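Local coordinates for ancillary protein 1 (Streptococcus pyogenes, PDB 2XI9), which serves as the adhesin presented on a Gram-positive pilus, carrying an internal thioester bond that is required for efficient interaction with host cells, at residues Pro169-Glu172 against Met178-Asp181; Ile231-Ser234 against Gln240-Ala243; Arg242-Leu247 against Gly270-Ser275; Tyr250-Ser255 against Glu285-Ser290. One frame throughout, in Å; residues are numbered along the deposited sequence.

In the fold
All four contacts lie in the part of the adhesin assigned to the thioester domain. Contacts 2, 3 and 4 share helix 238-253: a preceding loop covers it in contact 2, the lead-in to helix 274-288 meets it in contact 3, and that helix's far end meets its own far end in contact 4. Centres of contacts 2 and 3 are about 9 Å apart, those of 3 and 4 about 15 Å. Contact 1 stands apart at the sheet's edge strand, about 25 Å from contact 3 between centres. In the 242-247 segment, Gln246 bonds the backbone of Cys160, the chain's lone cysteine and so presumably the thioester's sulfur donor.

Contact 1 (Pro169-Glu172 against Met178-Asp181); sequences PDSE and MTPD
Thr179 faces the extended run Pro169-Ser171, and each branch of its short side chain has separate work. Its CB sits 4.1 Å from Asp170 O, near enough for packing. From there the methyl goes one way: CG2 lies 3.5 Å from Asp170 O and 4.0 Å from Ser171 CB, so the methyl packs on the strand's backbone. The hydroxyl goes the other way, OG1 coming within 3.6 Å of Pro169 CB while it makes its hydrogen bond to the backbone N of Phe182. With chi1 at 70°, OG1 stands between the backbone N and the carbonyl carbon, a rotation that turns the oxygen to the start of the helix and leaves the methyl for the strand. A branched threonine suits this place because one residue can both cap and pack.

Pro169 crosses Thr179 at about a right angle and reaches on to Asp181, where its CG touches Asp181 CB at 3.8 Å. Its rigid ring supplies an apolar surface without needing a polar partner. No hydrogen bond joins the two segments. Polar groups are paired elsewhere: Ser171 OG with Gly175 N in the intervening loop, Asp170 OD1 with Asn129 ND2, and Thr179 N with the carboxylate of Glu126.

Strand 170-171 borders its mixed sheet, next to strand 127-130, and the chain then turns back to begin the short helix 180-183. The arrangement is a threonine N-cap, followed by proline in the first helical turn, packed against a sheet's edge strand.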
# COMPACT_ATOMS: atom_id res chain seq x y z
N PRO A 169 -8.15 6.02 11.06
CA PRO A 169 -8.96 6.67 12.05
C PRO A 169 -10.03 5.79 12.66
O PRO A 169 -10.76 5.06 11.95
CB PRO A 169 -9.57 7.85 11.30
CG PRO A 169 -8.59 8.13 10.20
CD PRO A 169 -7.93 6.89 9.88
N ASP A 170 -10.14 5.86 13.99
CA ASP A 170 -11.17 5.12 14.68
C ASP A 170 -12.55 5.63 14.26
O ASP A 170 -12.79 6.84 14.16
CB ASP A 170 -11.04 5.27 16.20
CG ASP A 170 -9.81 4.57 16.77
OD1 ASP A 170 -9.23 3.69 16.13
OD2 ASP A 170 -9.42 4.93 17.89
N SER A 171 -13.46 4.68 14.04
CA SER A 171 -14.82 4.99 13.67
C SER A 171 -15.71 4.35 14.71
O SER A 171 -15.81 3.14 14.78
CB SER A 171 -15.16 4.41 12.30
OG SER A 171 -16.52 4.70 11.99
N GLU A 172 -16.35 5.18 15.50
CA GLU A 172 -17.21 4.68 16.58
C GLU A 172 -18.39 3.88 16.03
O GLU A 172 -18.78 2.86 16.60
CB GLU A 172 -17.70 5.80 17.48
CG GLU A 172 -18.41 5.24 18.69
CD GLU A 172 -18.83 6.26 19.73
OE1 GLU A 172 -18.57 7.47 19.54
OE2 GLU A 172 -19.43 5.82 20.72
N MSE A 178 -18.51 9.30 8.01
CA MSE A 178 -17.11 9.67 7.78
C MSE A 178 -16.52 10.14 9.09
O MSE A 178 -17.18 10.86 9.84
CB MSE A 178 -17.02 10.80 6.76
CG MSE A 178 -17.33 10.38 5.36
SE MSE A 178 -17.59 11.97 4.27
CE MSE A 178 -17.29 11.05 2.56
N THR A 179 -15.30 9.73 9.39
CA THR A 179 -14.68 10.21 10.63
C THR A 179 -14.31 11.69 10.46
O THR A 179 -14.14 12.18 9.34
CB THR A 179 -13.43 9.42 10.99
OG1 THR A 179 -12.41 9.75 10.05
CG2 THR A 179 -13.70 7.88 10.99
N PRO A 180 -14.15 12.41 11.58
CA PRO A 180 -13.68 13.80 11.48
C PRO A 180 -12.26 13.92 10.89
O PRO A 180 -11.96 14.87 10.17
CB PRO A 180 -13.73 14.32 12.93
CG PRO A 180 -14.00 13.16 13.81
CD PRO A 180 -14.45 12.00 12.97
N ASP A 181 -11.41 12.94 11.16
CA ASP A 181 -10.07 12.94 10.57
C ASP A 181 -10.12 12.91 9.03
O ASP A 181 -9.31 13.55 8.36
CB ASP A 181 -9.25 11.78 11.11
CG ASP A 181 -8.81 11.97 12.58
OD1 ASP A 181 -8.43 13.10 12.98
OD2 ASP A 181 -8.85 10.97 13.34

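Contact 2 (Ile231-Ser234 against Gln240-Ala243); sequences IEYS and QLRA
Ile231 and Leu241 are the nearest CA pair, 7.5 Å apart, a separation filled by side chains and too wide for backbone hydrogen bonds. The 231-234 segment is irregular: Ile231 and Tyr233 are extended, while Glu232 between them takes a helical psi of -24°. Both Ile231 and Tyr233 direct their CB atoms at the helical segment 240-243, which answers with the single residue Leu241.

Leucine suits this spot because its forked end can serve two partners at once. CD2 meets Ile231 CD1 at 3.6 Å, the two side chains sliding past each other in opposite directions. The other methyl, CD1, lies 4.0 Å from Tyr233 CE2 and equally far from CD2 of that ring, approaching it obliquely. CG of Leu241 is placed anti to the backbone N (chi1 -173°), which carries the fork off the helix toward the loop. Everything that meets here is apolar, and no hydrogen bond spans the segments.

Tyr233 also rests on Val279 and Ile282, and Leu241 touches Val279, so helix 274-288 closes another side of the cluster. Thr237 OG1 bonds the backbone N of Gln240 near the helix start. The result is a loop folded back over the first turns of the helix it leads into, packing on the hydrophobic contact between helices 238-253 and 274-288 in the thioester domain.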
# COMPACT_ATOMS: atom_id res chain seq x y z
N ILE A 231 -13.96 -20.43 7.22
CA ILE A 231 -12.64 -20.60 7.89
C ILE A 231 -12.35 -22.12 7.95
O ILE A 231 -13.04 -22.88 8.61
CB ILE A 231 -12.57 -19.99 9.31
CG1 ILE A 231 -13.04 -18.53 9.36
CG2 ILE A 231 -11.12 -20.07 9.81
CD1 ILE A 231 -12.25 -17.56 8.47
N GLU A 232 -11.33 -22.55 7.25
CA GLU A 232 -11.07 -23.97 7.07
C GLU A 232 -10.18 -24.52 8.17
O GLU A 232 -10.19 -25.71 8.43
CB GLU A 232 -10.39 -24.16 5.72
CG GLU A 232 -11.24 -23.63 4.57
CD GLU A 232 -10.64 -23.93 3.21
OE1 GLU A 232 -9.40 -23.81 3.03
OE2 GLU A 232 -11.44 -24.27 2.31
N TYR A 233 -9.38 -23.66 8.81
CA TYR A 233 -8.47 -24.16 9.83
C TYR A 233 -9.29 -24.50 11.07
O TYR A 233 -10.11 -23.70 11.55
CB TYR A 233 -7.36 -23.16 10.12
CG TYR A 233 -6.54 -22.79 8.89
CD1 TYR A 233 -5.53 -23.63 8.41
CD2 TYR A 233 -6.79 -21.63 8.20
CE1 TYR A 233 -4.80 -23.29 7.27
CE2 TYR A 233 -6.07 -21.28 7.07
CZ TYR A 233 -5.07 -22.10 6.60
OH TYR A 233 -4.36 -21.73 5.46
N SER A 234 -9.07 -25.70 11.58
CA SER A 234 -9.89 -26.26 12.66
C SER A 234 -9.87 -25.37 13.91
O SER A 234 -8.80 -25.02 14.40
CB SER A 234 -9.41 -27.67 13.03
OG SER A 234 -9.66 -28.61 11.99
N GLN A 240 -9.63 -14.63 14.48
CA GLN A 240 -8.33 -15.29 14.62
C GLN A 240 -7.61 -15.37 13.25
O GLN A 240 -6.41 -15.09 13.17
CB GLN A 240 -8.47 -16.64 15.31
CG GLN A 240 -8.78 -16.51 16.81
CD GLN A 240 -9.17 -17.77 17.50
OE1 GLN A 240 -9.58 -18.75 16.87
NE2 GLN A 240 -9.07 -17.76 18.84
N LEU A 241 -8.33 -15.74 12.18
CA LEU A 241 -7.69 -15.75 10.87
C LEU A 241 -7.28 -14.34 10.45
O LEU A 241 -6.18 -14.15 9.89
CB LEU A 241 -8.52 -16.46 9.79
CG LEU A 241 -7.85 -16.65 8.43
CD1 LEU A 241 -6.66 -17.60 8.56
CD2 LEU A 241 -8.90 -17.19 7.35
N ARG A 242 -8.13 -13.35 10.74
CA ARG A 242 -7.79 -11.96 10.46
C ARG A 242 -6.47 -11.56 11.16
O ARG A 242 -5.59 -10.96 10.56
CB ARG A 242 -8.95 -11.05 10.86
CG ARG A 242 -8.85 -9.61 10.32
CD ARG A 242 -10.17 -8.90 10.50
NE ARG A 242 -10.15 -7.57 9.88
CZ ARG A 242 -11.22 -6.89 9.53
NH1 ARG A 242 -12.44 -7.38 9.72
NH2 ARG A 242 -11.06 -5.68 9.00
N ALA A 243 -6.36 -11.86 12.44
CA ALA A 243 -5.17 -11.56 13.19
C ALA A 243 -3.94 -12.29 12.64
O ALA A 243 -2.88 -11.68 12.51
CB ALA A 243 -5.34 -11.89 14.63

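Contact 3 (Arg242-Leu247 against Gly270-Ser275); sequences RAATQL and GDMNDS
Met272, present as selenomethionine, lays its terminal methyl on Ala243 and Ala244 and its selenium beside Leu247, so that the short linker entering helix 274-288 packs through apolar atoms on helix 238-253. This is the start of a helix pair within the thioester domain, with an N-cap at the entrance to the second helix.

The linker leaves a 3-10 turn at Gly270 and Asp271. Asp271 is turned to another part of the fold, its carboxylate oxygens hydrogen-bonded to Thr139 OG1 and to the backbone N of Gln140. Met272 then provides the entire contact across the two segments. Its chain runs straight out through CG, which is anti to the backbone N, and bends only at chi3 (-85°), laying the terminal methyl against the helix surface. An unbranched side chain suits this place because it can reach across from the linker, where Met272 CA is 8.0 Å from Ala243 CA, and alanines on the opposing helix keep the surface low enough to receive it. Leu247, one turn beyond Ala243 and tied to it by the bond Leu247 N to Ala243 O, forms the higher wall.

Asn273 follows as the N-cap; its OD1 bonds Thr276 OG1, and the side chain also caps a backbone N in the first turn. Asp274, exposed at the helix start, forms a salt bridge with Lys260. Leu277, farther along that helix, touches both Met272 and Leu247.

At the tip, CE of Met272 sits 3.5 Å from Ala243 C and 3.6 Å from Ala243 CB, while its SE lies 3.7 Å from Leu247 CD2.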
# COMPACT_ATOMS: atom_id res chain seq x y z
N ARG A 242 -8.13 -13.35 10.74
CA ARG A 242 -7.79 -11.96 10.46
C ARG A 242 -6.47 -11.56 11.16
O ARG A 242 -5.59 -10.96 10.56
CB ARG A 242 -8.95 -11.05 10.86
CG ARG A 242 -8.85 -9.61 10.32
CD ARG A 242 -10.17 -8.90 10.50
NE ARG A 242 -10.15 -7.57 9.88
CZ ARG A 242 -11.22 -6.89 9.53
NH1 ARG A 242 -12.44 -7.38 9.72
NH2 ARG A 242 -11.06 -5.68 9.00
N ALA A 243 -6.36 -11.86 12.44
CA ALA A 243 -5.17 -11.56 13.19
C ALA A 243 -3.94 -12.29 12.64
O ALA A 243 -2.88 -11.68 12.51
CB ALA A 243 -5.34 -11.89 14.63
N ALA A 244 -4.08 -13.57 12.33
CA ALA A 244 -2.98 -14.36 11.80
C ALA A 244 -2.51 -13.73 10.51
O ALA A 244 -1.31 -13.68 10.27
CB ALA A 244 -3.42 -15.83 11.60
N THR A 245 -3.46 -13.26 9.67
CA THR A 245 -3.17 -12.59 8.39
C THR A 245 -2.39 -11.30 8.67
O THR A 245 -1.40 -11.01 7.99
CB THR A 245 -4.49 -12.33 7.51
OG1 THR A 245 -5.29 -13.54 7.43
CG2 THR A 245 -4.16 -11.87 6.11
N GLN A 246 -2.83 -10.53 9.66
CA GLN A 246 -2.16 -9.27 9.97
C GLN A 246 -0.71 -9.53 10.40
O GLN A 246 0.21 -8.81 10.01
CB GLN A 246 -2.92 -8.53 11.08
CG GLN A 246 -2.29 -7.17 11.50
CD GLN A 246 -2.25 -6.15 10.39
OE1 GLN A 246 -3.21 -5.43 10.18
NE2 GLN A 246 -1.11 -6.04 9.71
N LEU A 247 -0.53 -10.53 11.25
CA LEU A 247 0.82 -10.84 11.76
C LEU A 247 1.72 -11.38 10.63
O LEU A 247 2.87 -11.10 10.59
CB LEU A 247 0.73 -11.82 12.94
CG LEU A 247 2.06 -12.27 13.56
CD1 LEU A 247 2.78 -11.03 14.10
CD2 LEU A 247 1.85 -13.37 14.65
N GLY A 270 0.35 -10.65 21.95
CA GLY A 270 0.37 -11.42 23.17
C GLY A 270 -0.90 -12.22 23.43
O GLY A 270 -0.84 -13.27 24.04
N ASP A 271 -2.06 -11.72 22.98
CA ASP A 271 -3.34 -12.43 23.17
C ASP A 271 -3.60 -13.52 22.10
O ASP A 271 -4.65 -14.16 22.11
CB ASP A 271 -4.50 -11.43 23.09
CG ASP A 271 -5.83 -12.01 23.57
OD1 ASP A 271 -5.85 -12.73 24.56
OD2 ASP A 271 -6.88 -11.73 22.95
N MSE A 272 -2.67 -13.73 21.17
CA MSE A 272 -2.83 -14.78 20.15
C MSE A 272 -2.52 -16.15 20.76
O MSE A 272 -1.44 -16.36 21.33
CB MSE A 272 -1.90 -14.49 18.95
CG MSE A 272 -2.02 -15.44 17.81
SE MSE A 272 -1.06 -14.95 16.24
CE MSE A 272 -2.34 -13.77 15.38
N ASN A 273 -3.45 -17.10 20.64
CA ASN A 273 -3.24 -18.45 21.17
C ASN A 273 -2.32 -19.32 20.25
O ASN A 273 -1.98 -18.92 19.13
CB ASN A 273 -4.58 -19.12 21.54
CG ASN A 273 -5.40 -19.55 20.32
OD1 ASN A 273 -4.89 -19.58 19.20
ND2 ASN A 273 -6.69 -19.89 20.55
N ASP A 274 -1.92 -20.48 20.75
CA ASP A 274 -0.98 -21.36 19.99
C ASP A 274 -1.52 -21.78 18.61
O ASP A 274 -0.80 -21.67 17.61
CB ASP A 274 -0.66 -22.62 20.78
CG ASP A 274 0.23 -22.36 22.00
OD1 ASP A 274 0.83 -21.28 22.12
OD2 ASP A 274 0.32 -23.27 22.86
N SER A 275 -2.76 -22.27 18.56
CA SER A 275 -3.44 -22.63 17.29
C SER A 275 -3.41 -21.51 16.26
O SER A 275 -3.19 -21.78 15.08
CB SER A 275 -4.92 -23.03 17.52
OG SER A 275 -5.00 -24.12 18.38

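Contact 4 (Tyr250-Ser255 against Glu285-Ser290); sequences YYFTDS and EYAQDS
Gln288 meets both Tyr251 and Phe252, one with its amide and the other with its aliphatic stem. NE2 gives a weak hydrogen bond to Tyr251 OH, 3.1 Å long and bent to 134° at the hydrogen. It arrives at the ring's edge, near the ring plane, and the amide plane is turned 79° from that of the ring. A water ties the pair further: it donates to Gln288 OE1 at 2.7 Å and also bonds Tyr251 OH at 3.2 Å, so both ends of the amide are engaged near the phenol. Lower down the chain, Gln288 CG touches the edge of the Phe252 ring, 3.8 Å from CZ. Ala287 CB lies equally far from Phe252 CE2, coming in obliquely. Glutamine suits the solvent-facing margin, since its methylenes can pack while the amide remains hydrated; alanine lets the large phenylalanine ring come close to the helix.

The two rings also support each other: Tyr251 CD1 stands 3.6 Å above the plane of Phe252, over its centre. They leave the helix differently, with CG of Tyr251 anti to the backbone N (chi1 178°) and CG of Phe252 beside it. Farther out, Arg205 makes a cation-pi contact with Tyr251, and His215 stacks with Phe252. Val219 of helix 209-222 touches both Phe252 and Ala287, joining a third helix to the cluster.

Helices 238-253 and 274-288 run in the same general direction here, and their late turns meet through two aromatic rings, with a water-bridged glutamine at the solvent side, a helix-helix packing arrangement within the thioester domain.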
# COMPACT_ATOMS: atom_id res chain seq x y z
N TYR A 250 3.01 -8.49 8.82
CA TYR A 250 4.09 -7.89 9.62
C TYR A 250 5.39 -8.70 9.56
O TYR A 250 6.46 -8.12 9.63
CB TYR A 250 3.66 -7.73 11.07
CG TYR A 250 2.64 -6.64 11.37
CD1 TYR A 250 2.48 -5.54 10.52
CD2 TYR A 250 1.86 -6.71 12.49
CE1 TYR A 250 1.58 -4.54 10.82
CE2 TYR A 250 0.95 -5.69 12.81
CZ TYR A 250 0.81 -4.62 11.96
OH TYR A 250 -0.07 -3.60 12.26
N TYR A 251 5.27 -10.02 9.45
CA TYR A 251 6.41 -10.89 9.24
C TYR A 251 7.28 -10.42 8.07
O TYR A 251 8.49 -10.42 8.18
CB TYR A 251 5.95 -12.35 9.07
CG TYR A 251 7.09 -13.33 8.81
CD1 TYR A 251 7.53 -13.61 7.52
CD2 TYR A 251 7.76 -13.94 9.86
CE1 TYR A 251 8.59 -14.48 7.28
CE2 TYR A 251 8.82 -14.82 9.62
CZ TYR A 251 9.22 -15.08 8.34
OH TYR A 251 10.27 -15.94 8.11
N PHE A 252 6.65 -9.98 6.97
CA PHE A 252 7.35 -9.53 5.77
C PHE A 252 7.61 -8.04 5.79
O PHE A 252 8.64 -7.62 5.34
CB PHE A 252 6.59 -9.91 4.48
CG PHE A 252 6.52 -11.41 4.26
CD1 PHE A 252 7.65 -12.12 3.98
CD2 PHE A 252 5.30 -12.09 4.40
CE1 PHE A 252 7.59 -13.54 3.84
CE2 PHE A 252 5.23 -13.49 4.30
CZ PHE A 252 6.36 -14.20 3.99
N THR A 253 6.68 -7.23 6.28
CA THR A 253 6.89 -5.75 6.22
C THR A 253 7.83 -5.17 7.30
O THR A 253 8.50 -4.14 7.09
CB THR A 253 5.56 -4.98 6.29
OG1 THR A 253 4.90 -5.25 7.54
CG2 THR A 253 4.64 -5.37 5.15
N ASP A 254 7.79 -5.79 8.47
CA ASP A 254 8.41 -5.29 9.68
C ASP A 254 9.29 -6.33 10.38
O ASP A 254 9.78 -6.10 11.47
CB ASP A 254 7.32 -4.79 10.60
CG ASP A 254 6.65 -3.50 10.08
OD1 ASP A 254 7.26 -2.40 10.13
OD2 ASP A 254 5.50 -3.59 9.65
N SER A 255 9.49 -7.48 9.74
CA SER A 255 10.31 -8.54 10.31
C SER A 255 9.84 -8.96 11.72
O SER A 255 10.65 -9.17 12.59
CB SER A 255 11.77 -8.13 10.30
OG SER A 255 12.23 -7.92 8.97
N GLU A 285 4.67 -19.60 5.58
CA GLU A 285 5.39 -20.69 4.91
C GLU A 285 4.85 -20.92 3.49
O GLU A 285 5.61 -21.13 2.57
CB GLU A 285 5.33 -21.99 5.75
CG GLU A 285 6.19 -21.93 7.03
CD GLU A 285 6.01 -23.17 7.93
OE1 GLU A 285 5.39 -24.18 7.48
OE2 GLU A 285 6.51 -23.15 9.10
N TYR A 286 3.54 -20.78 3.30
CA TYR A 286 2.96 -20.82 1.99
C TYR A 286 3.54 -19.68 1.16
O TYR A 286 4.08 -19.88 0.07
CB TYR A 286 1.41 -20.73 2.05
CG TYR A 286 0.82 -20.48 0.68
CD1 TYR A 286 0.93 -21.42 -0.33
CD2 TYR A 286 0.22 -19.28 0.38
CE1 TYR A 286 0.41 -21.16 -1.61
CE2 TYR A 286 -0.29 -19.01 -0.91
CZ TYR A 286 -0.21 -19.96 -1.88
OH TYR A 286 -0.72 -19.68 -3.14
N ALA A 287 3.44 -18.47 1.68
CA ALA A 287 3.95 -17.30 0.98
C ALA A 287 5.40 -17.46 0.54
O ALA A 287 5.77 -17.19 -0.64
CB ALA A 287 3.75 -16.03 1.87
N GLN A 288 6.22 -17.95 1.45
CA GLN A 288 7.63 -18.21 1.14
C GLN A 288 7.91 -19.33 0.15
O GLN A 288 9.04 -19.44 -0.38
CB GLN A 288 8.39 -18.50 2.44
CG GLN A 288 8.52 -17.30 3.31
CD GLN A 288 9.18 -17.61 4.67
OE1 GLN A 288 9.03 -18.70 5.24
NE2 GLN A 288 9.95 -16.65 5.14
N ASP A 289 6.93 -20.21 -0.12
CA ASP A 289 7.22 -21.33 -1.02
C ASP A 289 7.33 -20.83 -2.47
O ASP A 289 6.99 -19.69 -2.75
CB ASP A 289 6.23 -22.47 -0.81
CG ASP A 289 4.96 -22.38 -1.65
OD1 ASP A 289 4.82 -21.52 -2.57
OD2 ASP A 289 4.14 -23.31 -1.44
N SER A 290 7.83 -21.66 -3.36
CA SER A 290 8.22 -21.22 -4.72
C SER A 290 7.06 -20.91 -5.69
O SER A 290 7.27 -20.30 -6.74
CB SER A 290 9.11 -22.23 -5.35
OG SER A 290 10.25 -22.44 -4.55
O HOH W 1 9.64 -19.02 7.81